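Local structure of aquaporin aqpM (Methanothermobacter marburgensis str. Marburg, 2F2B) at residues A[7-18]-A[73-81]. The protein forms a homotetrameric membrane channel that lets water cross in either direction in response to osmotic changes and also admits some glycerol. Sequence-based numbering, arbitrary orientation.
Sequences RCIAEFIGTFIL and LGNISGCHI
Glu11 OE2 accepts two hydrogen bonds from the loop. Ser77 OG reaches Glu11 OE2 at 2.6 Å on the anti side, 17° out of the carboxylate plane. His80 N meets Glu11 OE2 at 2.9 Å through the syn lone pair. Glu11 OE1 uses its own syn lone pair for Ile81 N (2.7 Å, N-H...O angle 153°) and takes a further bond from Gln107 on helix 100-122, so four donors fix the carboxylate's rotation. A bend at chi2 (-65°) folds the Glu11 chain and presents both oxygens to the successive amides. Ser77 OG in turn accepts from Cys79 N at 3.1 Å, an ST turn that ties the serine to the backbone it helps to anchor. Beyond the carboxylate, Ile81 CG2 packs 3.5 Å from Gly14 C, directly against the helix backbone, and Leu73 CD1 sits 3.4 Å from Ala10 O. Thr15 OG1, bonded back to Glu11 O, flanks Ile81 CA. Ile81 O accepts from Asn199 of the second NPA motif, and Asn82 of the first follows directly in sequence. A buried helix glutamate bracing the backbone of the pore-forming loop ahead of NPA is characteristic of the aquaporin fold.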
ATOM      1  N   ARG A   7     -23.052 -14.164  16.346  1.00 15.89           N
ATOM      2  CA  ARG A   7     -22.882 -13.183  15.282  1.00 16.11           C
ATOM      3  C   ARG A   7     -22.787 -11.774  15.859  1.00 15.94           C
ATOM      4  O   ARG A   7     -22.044 -10.938  15.344  1.00 15.09           O
ATOM      5  CB  ARG A   7     -24.022 -13.296  14.266  1.00 15.60           C
ATOM      6  CG  ARG A   7     -23.855 -14.504  13.350  1.00 17.02           C
ATOM      7  CD  ARG A   7     -24.853 -14.520  12.213  1.00 18.08           C
ATOM      8  NE  ARG A   7     -26.196 -14.891  12.652  1.00 19.52           N
ATOM      9  CZ  ARG A   7     -27.267 -14.124  12.496  1.00 21.35           C
ATOM     10  NH1 ARG A   7     -27.154 -12.936  11.915  1.00 19.88           N
ATOM     11  NH2 ARG A   7     -28.458 -14.551  12.904  1.00 19.93           N
ATOM     12  N   CYS A   8     -23.523 -11.509  16.934  1.00 15.44           N
ATOM     13  CA  CYS A   8     -23.463 -10.198  17.571  1.00 15.50           C
ATOM     14  C   CYS A   8     -22.115 -10.043  18.275  1.00 15.09           C
ATOM     15  O   CYS A   8     -21.544  -8.951  18.302  1.00 13.62           O
ATOM     16  CB  CYS A   8     -24.611 -10.022  18.567  1.00 17.00           C
ATOM     17  SG  CYS A   8     -26.191  -9.620  17.779  1.00 20.47           S
ATOM     18  N   ILE A   9     -21.607 -11.129  18.846  1.00 13.85           N
ATOM     19  CA  ILE A   9     -20.305 -11.076  19.502  1.00 14.58           C
ATOM     20  C   ILE A   9     -19.259 -10.754  18.428  1.00 14.73           C
ATOM     21  O   ILE A   9     -18.343  -9.962  18.655  1.00 13.56           O
ATOM     22  CB  ILE A   9     -19.956 -12.418  20.186  1.00 16.25           C
ATOM     23  CG1 ILE A   9     -20.883 -12.647  21.382  1.00 17.78           C
ATOM     24  CG2 ILE A   9     -18.498 -12.413  20.642  1.00 17.36           C
ATOM     25  CD1 ILE A   9     -20.729 -14.023  22.023  1.00 17.46           C
ATOM     26  N   ALA A  10     -19.415 -11.358  17.252  1.00 13.16           N
ATOM     27  CA  ALA A  10     -18.491 -11.116  16.147  1.00 13.23           C
ATOM     28  C   ALA A  10     -18.556  -9.652  15.703  1.00 12.90           C
ATOM     29  O   ALA A  10     -17.526  -9.039  15.440  1.00 13.03           O
ATOM     30  CB  ALA A  10     -18.818 -12.034  14.973  1.00 12.59           C
ATOM     31  N   GLU A  11     -19.761  -9.096  15.613  1.00 11.90           N
ATOM     32  CA  GLU A  11     -19.909  -7.695  15.213  1.00 12.37           C
ATOM     33  C   GLU A  11     -19.262  -6.776  16.255  1.00 13.08           C
ATOM     34  O   GLU A  11     -18.682  -5.746  15.912  1.00 13.54           O
ATOM     35  CB  GLU A  11     -21.393  -7.339  15.038  1.00 12.68           C
ATOM     36  CG  GLU A  11     -22.035  -7.937  13.788  1.00 12.38           C
ATOM     37  CD  GLU A  11     -21.447  -7.380  12.498  1.00 14.01           C
ATOM     38  OE1 GLU A  11     -21.383  -6.142  12.363  1.00 12.49           O
ATOM     39  OE2 GLU A  11     -21.059  -8.176  11.616  1.00 16.55           O
ATOM     40  N   PHE A  12     -19.362  -7.155  17.525  1.00 12.78           N
ATOM     41  CA  PHE A  12     -18.767  -6.380  18.612  1.00 12.74           C
ATOM     42  C   PHE A  12     -17.246  -6.385  18.446  1.00 12.50           C
ATOM     43  O   PHE A  12     -16.601  -5.335  18.488  1.00 12.43           O
ATOM     44  CB  PHE A  12     -19.155  -6.996  19.966  1.00 13.54           C
ATOM     45  CG  PHE A  12     -18.479  -6.358  21.155  1.00 13.47           C
ATOM     46  CD1 PHE A  12     -17.186  -6.723  21.520  1.00 15.46           C
ATOM     47  CD2 PHE A  12     -19.148  -5.405  21.923  1.00 14.71           C
ATOM     48  CE1 PHE A  12     -16.564  -6.150  22.637  1.00 15.76           C
ATOM     49  CE2 PHE A  12     -18.540  -4.827  23.038  1.00 13.54           C
ATOM     50  CZ  PHE A  12     -17.247  -5.201  23.396  1.00 15.60           C
ATOM     51  N   ILE A  13     -16.683  -7.574  18.254  1.00 12.29           N
ATOM     52  CA  ILE A  13     -15.240  -7.721  18.079  1.00 11.62           C
ATOM     53  C   ILE A  13     -14.749  -6.965  16.846  1.00 11.40           C
ATOM     54  O   ILE A  13     -13.742  -6.251  16.903  1.00 11.24           O
ATOM     55  CB  ILE A  13     -14.852  -9.211  17.952  1.00 12.26           C
ATOM     56  CG1 ILE A  13     -15.095  -9.920  19.287  1.00 13.78           C
ATOM     57  CG2 ILE A  13     -13.383  -9.346  17.538  1.00 13.14           C
ATOM     58  CD1 ILE A  13     -14.968 -11.431  19.217  1.00 14.96           C
ATOM     59  N   GLY A  14     -15.468  -7.117  15.739  1.00  9.61           N
ATOM     60  CA  GLY A  14     -15.081  -6.451  14.508  1.00 11.01           C
ATOM     61  C   GLY A  14     -15.081  -4.939  14.613  1.00 10.69           C
ATOM     62  O   GLY A  14     -14.177  -4.277  14.103  1.00  9.83           O
ATOM     63  N   THR A  15     -16.091  -4.379  15.269  1.00  9.79           N
ATOM     64  CA  THR A  15     -16.156  -2.931  15.398  1.00 10.15           C
ATOM     65  C   THR A  15     -15.125  -2.446  16.418  1.00  9.92           C
ATOM     66  O   THR A  15     -14.590  -1.348  16.293  1.00  9.52           O
ATOM     67  CB  THR A  15     -17.572  -2.474  15.795  1.00 10.97           C
ATOM     68  OG1 THR A  15     -18.532  -3.154  14.972  1.00 12.22           O
ATOM     69  CG2 THR A  15     -17.721  -0.978  15.571  1.00 12.01           C
ATOM     70  N   PHE A  16     -14.849  -3.274  17.420  1.00 10.62           N
ATOM     71  CA  PHE A  16     -13.843  -2.955  18.427  1.00 10.95           C
ATOM     72  C   PHE A  16     -12.504  -2.809  17.687  1.00 10.19           C
ATOM     73  O   PHE A  16     -11.759  -1.854  17.902  1.00 11.14           O
ATOM     74  CB  PHE A  16     -13.769  -4.101  19.455  1.00 11.65           C
ATOM     75  CG  PHE A  16     -12.627  -3.988  20.439  1.00 13.19           C
ATOM     76  CD1 PHE A  16     -11.311  -4.202  20.037  1.00 14.99           C
ATOM     77  CD2 PHE A  16     -12.873  -3.685  21.773  1.00 14.09           C
ATOM     78  CE1 PHE A  16     -10.256  -4.116  20.950  1.00 14.22           C
ATOM     79  CE2 PHE A  16     -11.825  -3.597  22.694  1.00 14.74           C
ATOM     80  CZ  PHE A  16     -10.516  -3.813  22.279  1.00 14.03           C
ATOM     81  N   ILE A  17     -12.217  -3.767  16.812  1.00 10.57           N
ATOM     82  CA  ILE A  17     -10.976  -3.767  16.035  1.00 10.27           C
ATOM     83  C   ILE A  17     -10.887  -2.541  15.132  1.00 10.25           C
ATOM     84  O   ILE A  17      -9.854  -1.863  15.075  1.00  9.57           O
ATOM     85  CB  ILE A  17     -10.874  -5.052  15.175  1.00 10.32           C
ATOM     86  CG1 ILE A  17     -10.607  -6.253  16.091  1.00 10.79           C
ATOM     87  CG2 ILE A  17      -9.768  -4.903  14.121  1.00 10.84           C
ATOM     88  CD1 ILE A  17     -10.796  -7.605  15.422  1.00 14.74           C
ATOM     89  N   LEU A  18     -11.978  -2.258  14.432  1.00 10.19           N
ATOM     90  CA  LEU A  18     -12.031  -1.113  13.531  1.00 11.17           C
ATOM     91  C   LEU A  18     -11.658   0.189  14.246  1.00 11.95           C
ATOM     92  O   LEU A  18     -10.826   0.957  13.762  1.00 10.38           O
ATOM     93  CB  LEU A  18     -13.440  -1.012  12.927  1.00 13.16           C
ATOM     94  CG  LEU A  18     -13.712   0.039  11.846  1.00 17.67           C
ATOM     95  CD1 LEU A  18     -14.912  -0.396  11.003  1.00 21.05           C
ATOM     96  CD2 LEU A  18     -13.964   1.389  12.489  1.00 17.82           C
ATOM     97  N   LEU A  73     -14.084 -12.657  10.374  1.00 13.27           N
ATOM     98  CA  LEU A  73     -15.479 -12.713  10.806  1.00 14.09           C
ATOM     99  C   LEU A  73     -16.540 -12.706   9.718  1.00 14.91           C
ATOM    100  O   LEU A  73     -17.726 -12.886  10.017  1.00 15.26           O
ATOM    101  CB  LEU A  73     -15.738 -11.546  11.765  1.00 14.04           C
ATOM    102  CG  LEU A  73     -14.679 -11.346  12.847  1.00 14.24           C
ATOM    103  CD1 LEU A  73     -14.888 -10.001  13.521  1.00 13.92           C
ATOM    104  CD2 LEU A  73     -14.733 -12.482  13.868  1.00 14.65           C
ATOM    105  N   GLY A  74     -16.136 -12.493   8.471  1.00 14.38           N
ATOM    106  CA  GLY A  74     -17.103 -12.458   7.390  1.00 15.95           C
ATOM    107  C   GLY A  74     -17.997 -13.685   7.295  1.00 17.80           C
ATOM    108  O   GLY A  74     -19.206 -13.560   7.083  1.00 18.16           O
ATOM    109  N   ASN A  75     -17.401 -14.864   7.454  1.00 18.53           N
ATOM    110  CA  ASN A  75     -18.129 -16.133   7.385  1.00 21.29           C
ATOM    111  C   ASN A  75     -18.936 -16.413   8.646  1.00 20.75           C
ATOM    112  O   ASN A  75     -19.634 -17.427   8.736  1.00 22.02           O
ATOM    113  CB  ASN A  75     -17.149 -17.288   7.175  1.00 25.58           C
ATOM    114  CG  ASN A  75     -16.463 -17.237   5.832  1.00 30.76           C
ATOM    115  OD1 ASN A  75     -15.500 -17.966   5.588  1.00 33.57           O
ATOM    116  ND2 ASN A  75     -16.954 -16.377   4.946  1.00 33.69           N
ATOM    117  N   ILE A  76     -18.832 -15.525   9.626  1.00 18.01           N
ATOM    118  CA  ILE A  76     -19.555 -15.699  10.872  1.00 17.65           C
ATOM    119  C   ILE A  76     -20.783 -14.796  10.924  1.00 17.95           C
ATOM    120  O   ILE A  76     -21.912 -15.284  10.934  1.00 17.17           O
ATOM    121  CB  ILE A  76     -18.631 -15.419  12.084  1.00 17.59           C
ATOM    122  CG1 ILE A  76     -17.487 -16.442  12.100  1.00 18.88           C
ATOM    123  CG2 ILE A  76     -19.421 -15.499  13.386  1.00 19.08           C
ATOM    124  CD1 ILE A  76     -16.444 -16.192  13.173  1.00 17.73           C
ATOM    125  N   SER A  77     -20.566 -13.483  10.924  1.00 17.10           N
ATOM    126  CA  SER A  77     -21.673 -12.532  11.002  1.00 17.07           C
ATOM    127  C   SER A  77     -21.912 -11.745   9.723  1.00 17.33           C
ATOM    128  O   SER A  77     -22.943 -11.083   9.583  1.00 17.64           O
ATOM    129  CB  SER A  77     -21.416 -11.535  12.130  1.00 18.28           C
ATOM    130  OG  SER A  77     -20.316 -10.692  11.805  1.00 17.33           O
ATOM    131  N   GLY A  78     -20.959 -11.815   8.800  1.00 15.64           N
ATOM    132  CA  GLY A  78     -21.063 -11.058   7.568  1.00 17.18           C
ATOM    133  C   GLY A  78     -20.155  -9.844   7.706  1.00 17.47           C
ATOM    134  O   GLY A  78     -19.894  -9.127   6.742  1.00 17.96           O
ATOM    135  N   CYS A  79     -19.679  -9.634   8.932  1.00 16.09           N
ATOM    136  CA  CYS A  79     -18.786  -8.529   9.288  1.00 15.07           C
ATOM    137  C   CYS A  79     -19.213  -7.167   8.741  1.00 15.25           C
ATOM    138  O   CYS A  79     -18.496  -6.552   7.947  1.00 15.42           O
ATOM    139  CB  CYS A  79     -17.350  -8.845   8.843  1.00 14.72           C
ATOM    140  SG  CYS A  79     -16.085  -7.781   9.598  1.00 15.57           S
ATOM    141  N   HIS A  80     -20.383  -6.697   9.170  1.00 13.20           N
ATOM    142  CA  HIS A  80     -20.889  -5.395   8.742  1.00 13.18           C
ATOM    143  C   HIS A  80     -20.087  -4.297   9.439  1.00 12.09           C
ATOM    144  O   HIS A  80     -19.656  -3.331   8.804  1.00 11.36           O
ATOM    145  CB  HIS A  80     -22.361  -5.216   9.135  1.00 13.50           C
ATOM    146  CG  HIS A  80     -23.298  -6.203   8.508  1.00 14.48           C
ATOM    147  ND1 HIS A  80     -24.666  -6.112   8.651  1.00 14.47           N
ATOM    148  CD2 HIS A  80     -23.069  -7.311   7.764  1.00 14.16           C
ATOM    149  CE1 HIS A  80     -25.240  -7.124   8.024  1.00 14.82           C
ATOM    150  NE2 HIS A  80     -24.295  -7.865   7.477  1.00 15.10           N
ATOM    151  N   ILE A  81     -19.927  -4.463  10.753  1.00 12.37           N
ATOM    152  CA  ILE A  81     -19.212  -3.540  11.643  1.00 11.68           C
ATOM    153  C   ILE A  81     -19.433  -2.066  11.316  1.00 12.62           C
ATOM    154  O   ILE A  81     -18.554  -1.222  11.525  1.00 11.50           O
ATOM    155  CB  ILE A  81     -17.689  -3.862  11.677  1.00 12.80           C
ATOM    156  CG1 ILE A  81     -17.057  -3.681  10.291  1.00 12.21           C
ATOM    157  CG2 ILE A  81     -17.491  -5.301  12.164  1.00 10.62           C
ATOM    158  CD1 ILE A  81     -15.537  -3.869  10.275  1.00 15.75           C
TER